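Local coordinates for protein pyocin-S2 (Pseudomonas aeruginosa, PDB 5ODW) that kills sensitive bacteria by breaking down their chromosomal DNA, its N-terminal part, present here, binding the ferripyoverdine receptor FpvAI, an iron transporter exploited for import, at residues P40-Y46 with R149-G153; Q25-A29 with D157-S161; G50-R55 with S137-Q142. All blocks are in the same frame, centred on the assembly; numbering follows the deposited sequence.

Interaction 1: residues P40-Y46 with R149-G153; sequences PPGPSPY and RKFYG
Segment 40-46 is a proline-rich loop, extended as far as Ser-44; Pro-45 and Tyr-46 then turn toward helix 47-70. Arg-149 leaves helix 133-148 with positive phi (60°). CA atoms pair Ser-44 with Arg-149 at 4.8 Å and Tyr-46 with Phe-151 at 5.8 Å. Pro-40 O accepts a hydrogen bond from Arg-149 NE at 3.1 Å, reached with chi1 to chi3 of m, t, m. Pro-41 O hydrogen-bonds an aromatic side chain of the ferripyoverdine receptor chain. Gly-42 (phi 99°, psi 174°) has its O 3.5 Å from Arg-149 CD. Ser-44 OG (chi1 t) gives Arg-149 O a weak hydrogen bond at 3.4 Å and accepts a weak capping one from Tyr-46 N at 3.5 Å. The Tyr-46 ring (chi1 m) receives the edge of Phe-151 (chi1 t) in an offset edge-to-face pair, centroids 5.7 Å apart. Phe-151 CA lies 4.0 Å from the Tyr-46 centroid, a CH-pi contact. This receptor-facing tip joins the loop before helix 47-70 to the link between helices 133-148 and 153-204.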
ATOM      1  N   PRO C  40       7.716   7.599   3.549  1.00 38.20           N
ATOM      2  CA  PRO C  40       7.157   6.428   2.878  1.00 36.38           C
ATOM      3  C   PRO C  40       7.049   5.189   3.765  1.00 40.83           C
ATOM      4  O   PRO C  40       8.016   4.801   4.454  1.00 41.48           O
ATOM      5  CB  PRO C  40       8.088   6.223   1.676  1.00 37.67           C
ATOM      6  CG  PRO C  40       8.657   7.562   1.411  1.00 44.56           C
ATOM      7  CD  PRO C  40       8.876   8.121   2.796  1.00 40.96           C
ATOM      8  N   PRO C  41       5.849   4.558   3.749  1.00 35.36           N
ATOM      9  CA  PRO C  41       5.669   3.328   4.525  1.00 33.60           C
ATOM     10  C   PRO C  41       6.527   2.224   3.869  1.00 33.46           C
ATOM     11  O   PRO C  41       6.896   2.333   2.681  1.00 30.86           O
ATOM     12  CB  PRO C  41       4.171   3.023   4.370  1.00 35.22           C
ATOM     13  CG  PRO C  41       3.554   4.257   3.768  1.00 40.78           C
ATOM     14  CD  PRO C  41       4.627   4.917   2.996  1.00 36.40           C
ATOM     15  N   GLY C  42       6.837   1.206   4.642  1.00 29.23           N
ATOM     16  CA  GLY C  42       7.643   0.089   4.178  1.00 28.22           C
ATOM     17  C   GLY C  42       9.107   0.143   4.569  1.00 34.88           C
ATOM     18  O   GLY C  42       9.552   1.157   5.128  1.00 37.64           O
ATOM     19  N   PRO C  43       9.890  -0.940   4.261  1.00 29.96           N
ATOM     20  CA  PRO C  43      11.307  -0.995   4.675  1.00 29.81           C
ATOM     21  C   PRO C  43      12.183   0.220   4.340  1.00 33.84           C
ATOM     22  O   PRO C  43      12.162   0.731   3.212  1.00 34.42           O
ATOM     23  CB  PRO C  43      11.841  -2.278   3.990  1.00 30.76           C
ATOM     24  CG  PRO C  43      10.798  -2.715   3.057  1.00 33.82           C
ATOM     25  CD  PRO C  43       9.507  -2.205   3.602  1.00 29.77           C
ATOM     26  N   SER C  44      12.971   0.660   5.351  1.00 29.08           N
ATOM     27  CA  SER C  44      13.902   1.789   5.283  1.00 27.66           C
ATOM     28  C   SER C  44      15.202   1.360   4.615  1.00 31.24           C
ATOM     29  O   SER C  44      15.805   0.384   5.074  1.00 32.52           O
ATOM     30  CB  SER C  44      14.195   2.309   6.685  1.00 28.56           C
ATOM     31  OG  SER C  44      15.236   3.267   6.715  1.00 34.19           O
ATOM     32  N   PRO C  45      15.680   2.066   3.554  1.00 25.99           N
ATOM     33  CA  PRO C  45      16.957   1.675   2.931  1.00 25.31           C
ATOM     34  C   PRO C  45      18.227   2.193   3.661  1.00 31.30           C
ATOM     35  O   PRO C  45      19.362   1.820   3.297  1.00 32.82           O
ATOM     36  CB  PRO C  45      16.837   2.250   1.513  1.00 26.21           C
ATOM     37  CG  PRO C  45      15.608   3.101   1.489  1.00 29.70           C
ATOM     38  CD  PRO C  45      15.089   3.229   2.863  1.00 26.10           C
ATOM     39  N   TYR C  46      18.041   3.042   4.699  1.00 26.65           N
ATOM     40  CA  TYR C  46      19.133   3.718   5.417  1.00 26.98           C
ATOM     41  C   TYR C  46      19.642   2.992   6.658  1.00 29.50           C
ATOM     42  O   TYR C  46      20.640   3.428   7.247  1.00 29.17           O
ATOM     43  CB  TYR C  46      18.713   5.157   5.820  1.00 28.49           C
ATOM     44  CG  TYR C  46      17.818   5.861   4.820  1.00 29.67           C
ATOM     45  CD1 TYR C  46      18.346   6.446   3.674  1.00 32.87           C
ATOM     46  CD2 TYR C  46      16.442   5.957   5.029  1.00 28.56           C
ATOM     47  CE1 TYR C  46      17.525   7.071   2.737  1.00 33.52           C
ATOM     48  CE2 TYR C  46      15.614   6.595   4.107  1.00 28.45           C
ATOM     49  CZ  TYR C  46      16.159   7.148   2.963  1.00 36.43           C
ATOM     50  OH  TYR C  46      15.349   7.813   2.078  1.00 36.29           O
ATOM     51  N   ARG C 149      11.930   5.273   9.873  1.00 34.32           N
ATOM     52  CA  ARG C 149      12.126   4.853   8.464  1.00 33.37           C
ATOM     53  C   ARG C 149      12.834   5.929   7.626  1.00 40.21           C
ATOM     54  O   ARG C 149      12.954   5.773   6.406  1.00 41.57           O
ATOM     55  CB  ARG C 149      10.831   4.416   7.751  1.00 28.71           C
ATOM     56  CG  ARG C 149       9.936   3.463   8.489  1.00 26.24           C
ATOM     57  CD  ARG C 149       8.630   3.257   7.756  1.00 25.90           C
ATOM     58  NE  ARG C 149       7.868   4.491   7.543  1.00 30.06           N
ATOM     59  CZ  ARG C 149       7.129   5.101   8.464  1.00 52.63           C
ATOM     60  NH1 ARG C 149       7.063   4.621   9.700  1.00 43.33           N
ATOM     61  NH2 ARG C 149       6.461   6.205   8.159  1.00 46.82           N
ATOM     62  N   LYS C 150      13.299   7.013   8.276  1.00 37.18           N
ATOM     63  CA  LYS C 150      13.974   8.119   7.599  1.00 36.88           C
ATOM     64  C   LYS C 150      15.502   8.048   7.688  1.00 38.52           C
ATOM     65  O   LYS C 150      16.064   7.125   8.285  1.00 37.18           O
ATOM     66  CB  LYS C 150      13.432   9.488   8.054  1.00 40.88           C
ATOM     67  CG  LYS C 150      13.539   9.820   9.534  1.00 48.07           C
ATOM     68  CD  LYS C 150      12.626  11.003   9.852  1.00 55.86           C
ATOM     69  CE  LYS C 150      12.903  11.611  11.197  1.00 57.12           C
ATOM     70  NZ  LYS C 150      12.173  12.882  11.367  1.00 60.71           N
ATOM     71  N   PHE C 151      16.156   9.009   7.013  1.00 34.21           N
ATOM     72  CA  PHE C 151      17.595   9.146   6.897  1.00 33.03           C
ATOM     73  C   PHE C 151      18.294   9.278   8.244  1.00 36.10           C
ATOM     74  O   PHE C 151      17.859  10.056   9.090  1.00 36.94           O
ATOM     75  CB  PHE C 151      17.946  10.297   5.950  1.00 35.21           C
ATOM     76  CG  PHE C 151      19.419  10.382   5.646  1.00 36.69           C
ATOM     77  CD1 PHE C 151      20.051   9.386   4.914  1.00 38.69           C
ATOM     78  CD2 PHE C 151      20.181  11.441   6.119  1.00 38.37           C
ATOM     79  CE1 PHE C 151      21.419   9.462   4.653  1.00 40.05           C
ATOM     80  CE2 PHE C 151      21.547  11.512   5.852  1.00 41.15           C
ATOM     81  CZ  PHE C 151      22.160  10.518   5.137  1.00 38.93           C
ATOM     82  N   TYR C 152      19.390   8.512   8.414  1.00 32.04           N
ATOM     83  CA  TYR C 152      20.196   8.394   9.624  1.00 32.36           C
ATOM     84  C   TYR C 152      20.866   9.679  10.078  1.00 40.66           C
ATOM     85  O   TYR C 152      20.956   9.900  11.279  1.00 43.22           O
ATOM     86  CB  TYR C 152      21.225   7.257   9.513  1.00 33.04           C
ATOM     87  CG  TYR C 152      22.218   7.370   8.374  1.00 35.18           C
ATOM     88  CD1 TYR C 152      23.434   8.032   8.545  1.00 37.65           C
ATOM     89  CD2 TYR C 152      21.990   6.729   7.157  1.00 35.53           C
ATOM     90  CE1 TYR C 152      24.361   8.124   7.507  1.00 37.79           C
ATOM     91  CE2 TYR C 152      22.927   6.785   6.123  1.00 37.08           C
ATOM     92  CZ  TYR C 152      24.102   7.503   6.297  1.00 44.13           C
ATOM     93  OH  TYR C 152      25.018   7.570   5.280  1.00 46.40           O
ATOM     94  N   GLY C 153      21.300  10.503   9.131  1.00 38.76           N
ATOM     95  CA  GLY C 153      21.995  11.772   9.344  1.00 40.17           C
ATOM     96  C   GLY C 153      21.730  12.573  10.607  1.00 46.04           C
ATOM     97  O   GLY C 153      22.676  12.885  11.340  1.00 46.85           O
TER

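Interaction 2: residues Q25-A29 with D157-S161; sequences QYIPA and DRHMS
Tyr-26 and Asp-157 bury the most surface in this contact, followed by Met-160 and Ser-161. Segment 25-29 is extended. Gln-25 and Tyr-26 end a strand, and the chain then continues as a loop. Segment 157-161 is regular helix, with Ser-161 N bonded to Asp-157 O at 3.0 Å. The nearest CA pairs are Tyr-26 with Ser-161 at 5.1 Å and Pro-28 with Asp-157 at 6.2 Å. The two segments therefore run in opposite senses.

The CA-to-CB bond of Tyr-26 points toward the helix. Its chi1 is t and chi2 is 77°, and the ring reaches along one helical turn. Tyr-26 OH donates a hydrogen bond to Asp-157 OD1 at 2.7 Å. Met-160 CB sits over one ring face, 3.6 Å from the Tyr-26 centroid and 13° off the ring normal. This is a CH-pi contact. Ser-161 OG approaches the ring edge, 3.3 Å from Tyr-26 CD2. Ser-161 OG (chi1 m) donates to Asp-157 O at 3.0 Å, within the helix.

Asp-157 (chi1 m) starts sideways, but its carboxylate reaches the loop. Asp-157 OD2 lies 3.1 Å from Pro-28 CB, while OD1 takes the tyrosine bond and is itself close to the proline. The result is a tyrosine with one face on Met-160 and its hydroxyl tied to Asp-157.

Tyr-26 also touches Leu-57, and Met-160 touches Tyr-54 and Leu-57. The contact thus sets the end of strand 24-26, paired with strand 12-14, against helix 153-204, beside helix 47-70.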
ATOM      1  N   GLN C  25      34.753  17.367  21.098  1.00 61.48           N
ATOM      2  CA  GLN C  25      33.750  18.035  20.261  1.00 60.84           C
ATOM      3  C   GLN C  25      33.352  17.250  18.995  1.00 65.25           C
ATOM      4  O   GLN C  25      34.231  16.758  18.287  1.00 65.75           O
ATOM      5  CB  GLN C  25      34.241  19.458  19.884  1.00 61.87           C
ATOM      6  CG  GLN C  25      33.215  20.309  19.130  1.00 70.40           C
ATOM      7  CD  GLN C  25      33.641  21.736  18.920  1.00 92.88           C
ATOM      8  OE1 GLN C  25      34.689  22.173  19.410  1.00 91.56           O
ATOM      9  NE2 GLN C  25      32.879  22.467  18.111  1.00 81.51           N
ATOM     10  N   TYR C  26      32.023  17.178  18.699  1.00 60.81           N
ATOM     11  CA  TYR C  26      31.476  16.595  17.471  1.00 60.00           C
ATOM     12  C   TYR C  26      30.971  17.733  16.585  1.00 66.24           C
ATOM     13  O   TYR C  26      30.085  18.485  17.006  1.00 65.93           O
ATOM     14  CB  TYR C  26      30.351  15.555  17.721  1.00 59.89           C
ATOM     15  CG  TYR C  26      29.874  14.911  16.431  1.00 60.16           C
ATOM     16  CD1 TYR C  26      30.628  13.925  15.800  1.00 61.77           C
ATOM     17  CD2 TYR C  26      28.720  15.355  15.793  1.00 60.52           C
ATOM     18  CE1 TYR C  26      30.234  13.377  14.580  1.00 61.55           C
ATOM     19  CE2 TYR C  26      28.318  14.818  14.567  1.00 61.15           C
ATOM     20  CZ  TYR C  26      29.077  13.825  13.966  1.00 66.03           C
ATOM     21  OH  TYR C  26      28.693  13.276  12.763  1.00 62.42           O
ATOM     22  N   ILE C  27      31.510  17.835  15.374  1.00 64.50           N
ATOM     23  CA  ILE C  27      31.090  18.860  14.425  1.00 64.84           C
ATOM     24  C   ILE C  27      30.342  18.189  13.281  1.00 71.46           C
ATOM     25  O   ILE C  27      30.862  17.271  12.650  1.00 71.49           O
ATOM     26  CB  ILE C  27      32.290  19.629  13.843  1.00 67.82           C
ATOM     27  CG1 ILE C  27      33.271  20.015  14.948  1.00 68.13           C
ATOM     28  CG2 ILE C  27      31.816  20.859  13.084  1.00 68.54           C
ATOM     29  CD1 ILE C  27      34.073  18.850  15.481  1.00 74.76           C
ATOM     30  N   PRO C  28      29.115  18.649  13.011  1.00 69.49           N
ATOM     31  CA  PRO C  28      28.273  18.091  11.961  1.00 70.09           C
ATOM     32  C   PRO C  28      27.763  19.149  10.992  1.00 78.49           C
ATOM     33  O   PRO C  28      27.711  20.329  11.339  1.00 78.53           O
ATOM     34  CB  PRO C  28      27.086  17.574  12.764  1.00 71.36           C
ATOM     35  CG  PRO C  28      26.977  18.544  13.913  1.00 75.54           C
ATOM     36  CD  PRO C  28      28.280  19.304  14.027  1.00 71.08           C
ATOM     37  N   ALA C  29      27.412  18.726   9.781  1.00 30.00           N
ATOM     38  CA  ALA C  29      26.876  19.631   8.767  1.00 30.00           C
ATOM     39  C   ALA C  29      25.481  20.099   9.163  1.00 30.00           C
ATOM     40  O   ALA C  29      24.709  19.327   9.726  1.00 30.00           O
ATOM     41  CB  ALA C  29      26.834  18.938   7.416  1.00 30.00           C
ATOM     42  N   ASP C 157      24.176  12.439  14.071  1.00 29.27           N
ATOM     43  CA  ASP C 157      24.778  13.689  14.518  1.00 29.69           C
ATOM     44  C   ASP C 157      24.403  13.993  15.960  1.00 33.91           C
ATOM     45  O   ASP C 157      25.273  14.374  16.746  1.00 33.99           O
ATOM     46  CB  ASP C 157      24.415  14.848  13.577  1.00 32.60           C
ATOM     47  CG  ASP C 157      25.244  14.919  12.292  1.00 45.30           C
ATOM     48  OD1 ASP C 157      26.236  14.156  12.178  1.00 43.93           O
ATOM     49  OD2 ASP C 157      24.915  15.767  11.406  1.00 52.79           O
ATOM     50  N   ARG C 158      23.126  13.753  16.324  1.00 30.02           N
ATOM     51  CA  ARG C 158      22.631  13.960  17.686  1.00 29.71           C
ATOM     52  C   ARG C 158      23.282  13.000  18.682  1.00 33.20           C
ATOM     53  O   ARG C 158      23.751  13.457  19.717  1.00 32.12           O
ATOM     54  CB  ARG C 158      21.090  13.911  17.749  1.00 27.19           C
ATOM     55  CG  ARG C 158      20.521  14.359  19.100  1.00 34.27           C
ATOM     56  CD  ARG C 158      19.856  15.730  19.085  1.00 38.19           C
ATOM     57  NE  ARG C 158      18.927  15.882  20.216  1.00 45.24           N
ATOM     58  CZ  ARG C 158      19.170  16.608  21.303  1.00 70.84           C
ATOM     59  NH1 ARG C 158      20.299  17.301  21.408  1.00 67.87           N
ATOM     60  NH2 ARG C 158      18.279  16.662  22.286  1.00 63.23           N
ATOM     61  N   HIS C 159      23.322  11.683  18.371  1.00 31.39           N
ATOM     62  CA  HIS C 159      23.924  10.669  19.251  1.00 31.93           C
ATOM     63  C   HIS C 159      25.405  10.936  19.505  1.00 35.68           C
ATOM     64  O   HIS C 159      25.863  10.742  20.627  1.00 35.19           O
ATOM     65  CB  HIS C 159      23.719   9.239  18.717  1.00 32.22           C
ATOM     66  CG  HIS C 159      22.401   8.621  19.073  1.00 35.84           C
ATOM     67  ND1 HIS C 159      22.315   7.570  19.970  1.00 37.88           N
ATOM     68  CD2 HIS C 159      21.165   8.874  18.588  1.00 37.12           C
ATOM     69  CE1 HIS C 159      21.033   7.243  20.024  1.00 36.70           C
ATOM     70  NE2 HIS C 159      20.306   7.994  19.208  1.00 36.68           N
ATOM     71  N   MET C 160      26.145  11.400  18.475  1.00 33.03           N
ATOM     72  CA  MET C 160      27.584  11.678  18.593  1.00 33.40           C
ATOM     73  C   MET C 160      27.841  12.974  19.381  1.00 37.36           C
ATOM     74  O   MET C 160      28.665  12.957  20.294  1.00 37.32           O
ATOM     75  CB  MET C 160      28.314  11.629  17.229  1.00 35.70           C
ATOM     76  CG  MET C 160      28.248  10.257  16.474  1.00 39.39           C
ATOM     77  SD  MET C 160      28.762   8.685  17.261  1.00 43.98           S
ATOM     78  CE  MET C 160      27.278   8.153  17.978  1.00 40.69           C
ATOM     79  N   SER C 161      27.098  14.069  19.092  1.00 34.11           N
ATOM     80  CA  SER C 161      27.181  15.336  19.849  1.00 34.76           C
ATOM     81  C   SER C 161      26.871  15.114  21.341  1.00 40.68           C
ATOM     82  O   SER C 161      27.571  15.654  22.194  1.00 41.86           O
ATOM     83  CB  SER C 161      26.243  16.395  19.270  1.00 37.93           C
ATOM     84  OG  SER C 161      26.594  16.736  17.936  1.00 48.39           O
TER

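Interaction 3: residues G50-R55 with S137-Q142; sequences GMQEYR and SESMYQ
This contact is a buried interface between two antiparallel helices of the helical receptor-binding part of the pyocin. The axes of the short segments 50-55 and 137-142 approach to 11.1 Å, with a signed crossing angle of 156°. The nearest CA pairs are Met-51 with Gln-142 at 7.1 Å and Tyr-54 with Glu-138 at 7.9 Å. Segment 137-142 is kinked at its start, where the N atoms of 138 and 139 lack bonds to the preceding turn.

Two tyrosines, both chi1 t, reach across from opposite helices. Tyr-141 OH donates to Gly-50 O at 2.7 Å. That carbonyl also takes the helical bond from Tyr-54 N, with Tyr-54 N to Gly-50 O at 3.1 Å. Tyr-54 OH and Ser-137 OG are hydrogen-bonded at 2.6 Å. The rings meet obliquely, with centroids 4.7 Å apart and planes at 33°. Tyr-54 CB is 3.5 Å from Tyr-141 CE2.

Met-51 is m at all three chi angles. Met-51 SD lies at the edge of the Tyr-141 ring, 4.8 Å from the centroid, in a Met-aromatic contact. Met-51 SD is also 3.7 Å from Gln-142 CB. Arg-55 NE hydrogen-bonds back to Met-51 O at 3.1 Å, and Arg-55 CG is 4.1 Å from Glu-138 OE1.

His-159 of helix 153-204 meets the Tyr-141 ring edge-to-face and bonds Ser-137 OG. This is antiparallel helix packing in a helical bundle, with two tyrosines bridging the pair.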
ATOM      1  N   GLY C  50      23.314   3.285   8.012  1.00 27.09           N
ATOM      2  CA  GLY C  50      23.190   4.039   9.256  1.00 26.98           C
ATOM      3  C   GLY C  50      23.933   3.391  10.404  1.00 29.62           C
ATOM      4  O   GLY C  50      24.621   4.067  11.178  1.00 28.42           O
ATOM      5  N   MET C  51      23.807   2.060  10.488  1.00 26.40           N
ATOM      6  CA  MET C  51      24.458   1.225  11.490  1.00 26.95           C
ATOM      7  C   MET C  51      25.968   1.182  11.255  1.00 34.05           C
ATOM      8  O   MET C  51      26.741   1.278  12.217  1.00 32.86           O
ATOM      9  CB  MET C  51      23.827  -0.178  11.514  1.00 29.09           C
ATOM     10  CG  MET C  51      22.419  -0.236  12.181  1.00 32.60           C
ATOM     11  SD  MET C  51      22.063   0.825  13.641  1.00 36.94           S
ATOM     12  CE  MET C  51      23.082   0.051  14.894  1.00 34.68           C
ATOM     13  N   GLN C  52      26.371   1.100   9.951  1.00 33.55           N
ATOM     14  CA  GLN C  52      27.741   1.111   9.411  1.00 34.19           C
ATOM     15  C   GLN C  52      28.427   2.451   9.745  1.00 39.07           C
ATOM     16  O   GLN C  52      29.595   2.446  10.136  1.00 40.67           O
ATOM     17  CB  GLN C  52      27.681   0.910   7.886  1.00 35.27           C
ATOM     18  CG  GLN C  52      29.023   0.794   7.166  1.00 59.59           C
ATOM     19  CD  GLN C  52      28.887   1.104   5.685  1.00 82.75           C
ATOM     20  OE1 GLN C  52      28.138   0.438   4.942  1.00 72.26           O
ATOM     21  NE2 GLN C  52      29.605   2.131   5.220  1.00 79.81           N
ATOM     22  N   GLU C  53      27.713   3.590   9.583  1.00 34.01           N
ATOM     23  CA  GLU C  53      28.239   4.932   9.862  1.00 33.36           C
ATOM     24  C   GLU C  53      28.390   5.174  11.359  1.00 40.74           C
ATOM     25  O   GLU C  53      29.316   5.883  11.774  1.00 42.41           O
ATOM     26  CB  GLU C  53      27.379   6.031   9.211  1.00 33.30           C
ATOM     27  CG  GLU C  53      27.476   6.123   7.693  1.00 36.14           C
ATOM     28  CD  GLU C  53      28.882   6.220   7.140  1.00 69.64           C
ATOM     29  OE1 GLU C  53      29.565   7.234   7.418  1.00 74.94           O
ATOM     30  OE2 GLU C  53      29.311   5.269   6.444  1.00 67.53           O
ATOM     31  N   TYR C  54      27.482   4.575  12.168  1.00 37.62           N
ATOM     32  CA  TYR C  54      27.477   4.656  13.628  1.00 37.42           C
ATOM     33  C   TYR C  54      28.697   3.957  14.182  1.00 43.15           C
ATOM     34  O   TYR C  54      29.420   4.546  14.977  1.00 45.09           O
ATOM     35  CB  TYR C  54      26.198   4.032  14.211  1.00 38.20           C
ATOM     36  CG  TYR C  54      26.105   4.148  15.721  1.00 39.77           C
ATOM     37  CD1 TYR C  54      26.721   3.213  16.550  1.00 41.87           C
ATOM     38  CD2 TYR C  54      25.411   5.199  16.321  1.00 40.36           C
ATOM     39  CE1 TYR C  54      26.683   3.338  17.933  1.00 41.47           C
ATOM     40  CE2 TYR C  54      25.339   5.316  17.705  1.00 41.82           C
ATOM     41  CZ  TYR C  54      25.983   4.387  18.506  1.00 48.02           C
ATOM     42  OH  TYR C  54      25.921   4.484  19.869  1.00 48.06           O
ATOM     43  N   ARG C  55      28.915   2.701  13.785  1.00 39.57           N
ATOM     44  CA  ARG C  55      30.048   1.890  14.222  1.00 40.27           C
ATOM     45  C   ARG C  55      31.395   2.595  13.907  1.00 46.81           C
ATOM     46  O   ARG C  55      32.286   2.596  14.768  1.00 47.54           O
ATOM     47  CB  ARG C  55      29.955   0.468  13.623  1.00 38.18           C
ATOM     48  CG  ARG C  55      28.872  -0.396  14.279  1.00 37.83           C
ATOM     49  CD  ARG C  55      28.678  -1.730  13.593  1.00 37.74           C
ATOM     50  NE  ARG C  55      27.648  -1.648  12.554  1.00 53.79           N
ATOM     51  CZ  ARG C  55      27.192  -2.685  11.856  1.00 71.65           C
ATOM     52  NH1 ARG C  55      27.653  -3.908  12.094  1.00 61.54           N
ATOM     53  NH2 ARG C  55      26.275  -2.508  10.913  1.00 58.87           N
ATOM     54  N   SER C 137      23.024   4.119  23.820  1.00 40.25           N
ATOM     55  CA  SER C 137      23.109   4.800  22.512  1.00 37.87           C
ATOM     56  C   SER C 137      22.926   3.918  21.270  1.00 40.29           C
ATOM     57  O   SER C 137      22.149   4.312  20.409  1.00 39.65           O
ATOM     58  CB  SER C 137      24.407   5.594  22.380  1.00 38.80           C
ATOM     59  OG  SER C 137      24.489   6.290  21.145  1.00 35.45           O
ATOM     60  N   GLU C 138      23.644   2.806  21.132  1.00 36.82           N
ATOM     61  CA  GLU C 138      23.489   1.969  19.933  1.00 36.22           C
ATOM     62  C   GLU C 138      22.105   1.337  19.777  1.00 40.95           C
ATOM     63  O   GLU C 138      21.551   1.306  18.684  1.00 39.04           O
ATOM     64  CB  GLU C 138      24.594   0.914  19.821  1.00 38.12           C
ATOM     65  CG  GLU C 138      24.568   0.160  18.499  1.00 46.44           C
ATOM     66  CD  GLU C 138      25.910  -0.431  18.117  1.00 57.20           C
ATOM     67  OE1 GLU C 138      25.971  -1.183  17.125  1.00 40.85           O
ATOM     68  OE2 GLU C 138      26.907  -0.140  18.801  1.00 52.76           O
ATOM     69  N   SER C 139      21.557   0.828  20.873  1.00 39.83           N
ATOM     70  CA  SER C 139      20.210   0.254  20.874  1.00 40.33           C
ATOM     71  C   SER C 139      19.110   1.272  20.557  1.00 43.25           C
ATOM     72  O   SER C 139      18.183   0.983  19.810  1.00 43.95           O
ATOM     73  CB  SER C 139      19.930  -0.385  22.229  1.00 47.68           C
ATOM     74  OG  SER C 139      21.107  -0.963  22.760  1.00 62.68           O
ATOM     75  N   MET C 140      19.228   2.455  21.151  1.00 38.22           N
ATOM     76  CA  MET C 140      18.311   3.595  20.970  1.00 36.97           C
ATOM     77  C   MET C 140      18.311   4.106  19.518  1.00 39.91           C
ATOM     78  O   MET C 140      17.240   4.353  18.959  1.00 39.31           O
ATOM     79  CB  MET C 140      18.721   4.728  21.927  1.00 39.81           C
ATOM     80  CG  MET C 140      17.773   5.901  21.949  1.00 43.48           C
ATOM     81  SD  MET C 140      18.494   7.340  22.766  1.00 48.29           S
ATOM     82  CE  MET C 140      17.368   8.611  22.211  1.00 44.72           C
ATOM     83  N   TYR C 141      19.519   4.274  18.931  1.00 35.85           N
ATOM     84  CA  TYR C 141      19.762   4.737  17.563  1.00 34.39           C
ATOM     85  C   TYR C 141      19.086   3.825  16.545  1.00 33.83           C
ATOM     86  O   TYR C 141      18.337   4.302  15.690  1.00 32.91           O
ATOM     87  CB  TYR C 141      21.280   4.843  17.311  1.00 36.44           C
ATOM     88  CG  TYR C 141      21.716   5.185  15.897  1.00 39.03           C
ATOM     89  CD1 TYR C 141      21.711   6.502  15.443  1.00 41.12           C
ATOM     90  CD2 TYR C 141      22.257   4.212  15.059  1.00 39.73           C
ATOM     91  CE1 TYR C 141      22.173   6.830  14.168  1.00 40.74           C
ATOM     92  CE2 TYR C 141      22.726   4.529  13.787  1.00 40.31           C
ATOM     93  CZ  TYR C 141      22.693   5.842  13.348  1.00 47.69           C
ATOM     94  OH  TYR C 141      23.168   6.159  12.097  1.00 48.72           O
ATOM     95  N   GLN C 142      19.327   2.520  16.659  1.00 28.70           N
ATOM     96  CA  GLN C 142      18.759   1.519  15.766  1.00 27.56           C
ATOM     97  C   GLN C 142      17.237   1.510  15.861  1.00 32.82           C
ATOM     98  O   GLN C 142      16.588   1.369  14.834  1.00 32.96           O
ATOM     99  CB  GLN C 142      19.349   0.133  16.054  1.00 29.23           C
ATOM    100  CG  GLN C 142      19.048  -0.889  14.967  1.00 31.61           C
ATOM    101  CD  GLN C 142      19.325  -2.299  15.389  1.00 39.99           C
ATOM    102  OE1 GLN C 142      20.123  -3.010  14.773  1.00 37.60           O
ATOM    103  NE2 GLN C 142      18.669  -2.739  16.448  1.00 32.43           N
TER

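How the interactions relate
All three contacts lie on the same side of the chain's centre. The centres of interactions 1 and 2 are about 20 Å apart. The centres of interactions 1 and 3 are about 14 Å apart. The centres of interactions 2 and 3 are about 13 Å apart. Along the chain they are nested: interaction 2 closes the widest loop, interaction 1 lies inside it, and interaction 3 is innermost. Tyr-152 of interaction 1 packs on Gly-50, Glu-53 and Tyr-141 of interaction 3. His-159 and Met-160 of interaction 2 reach Ser-137 and Tyr-54 of interaction 3. Together the contacts join strand 24-26 and the proline-rich loop to helices 47-70, 133-148 and 153-204. Each has residues at the ferripyoverdine receptor, most of them in interaction 1.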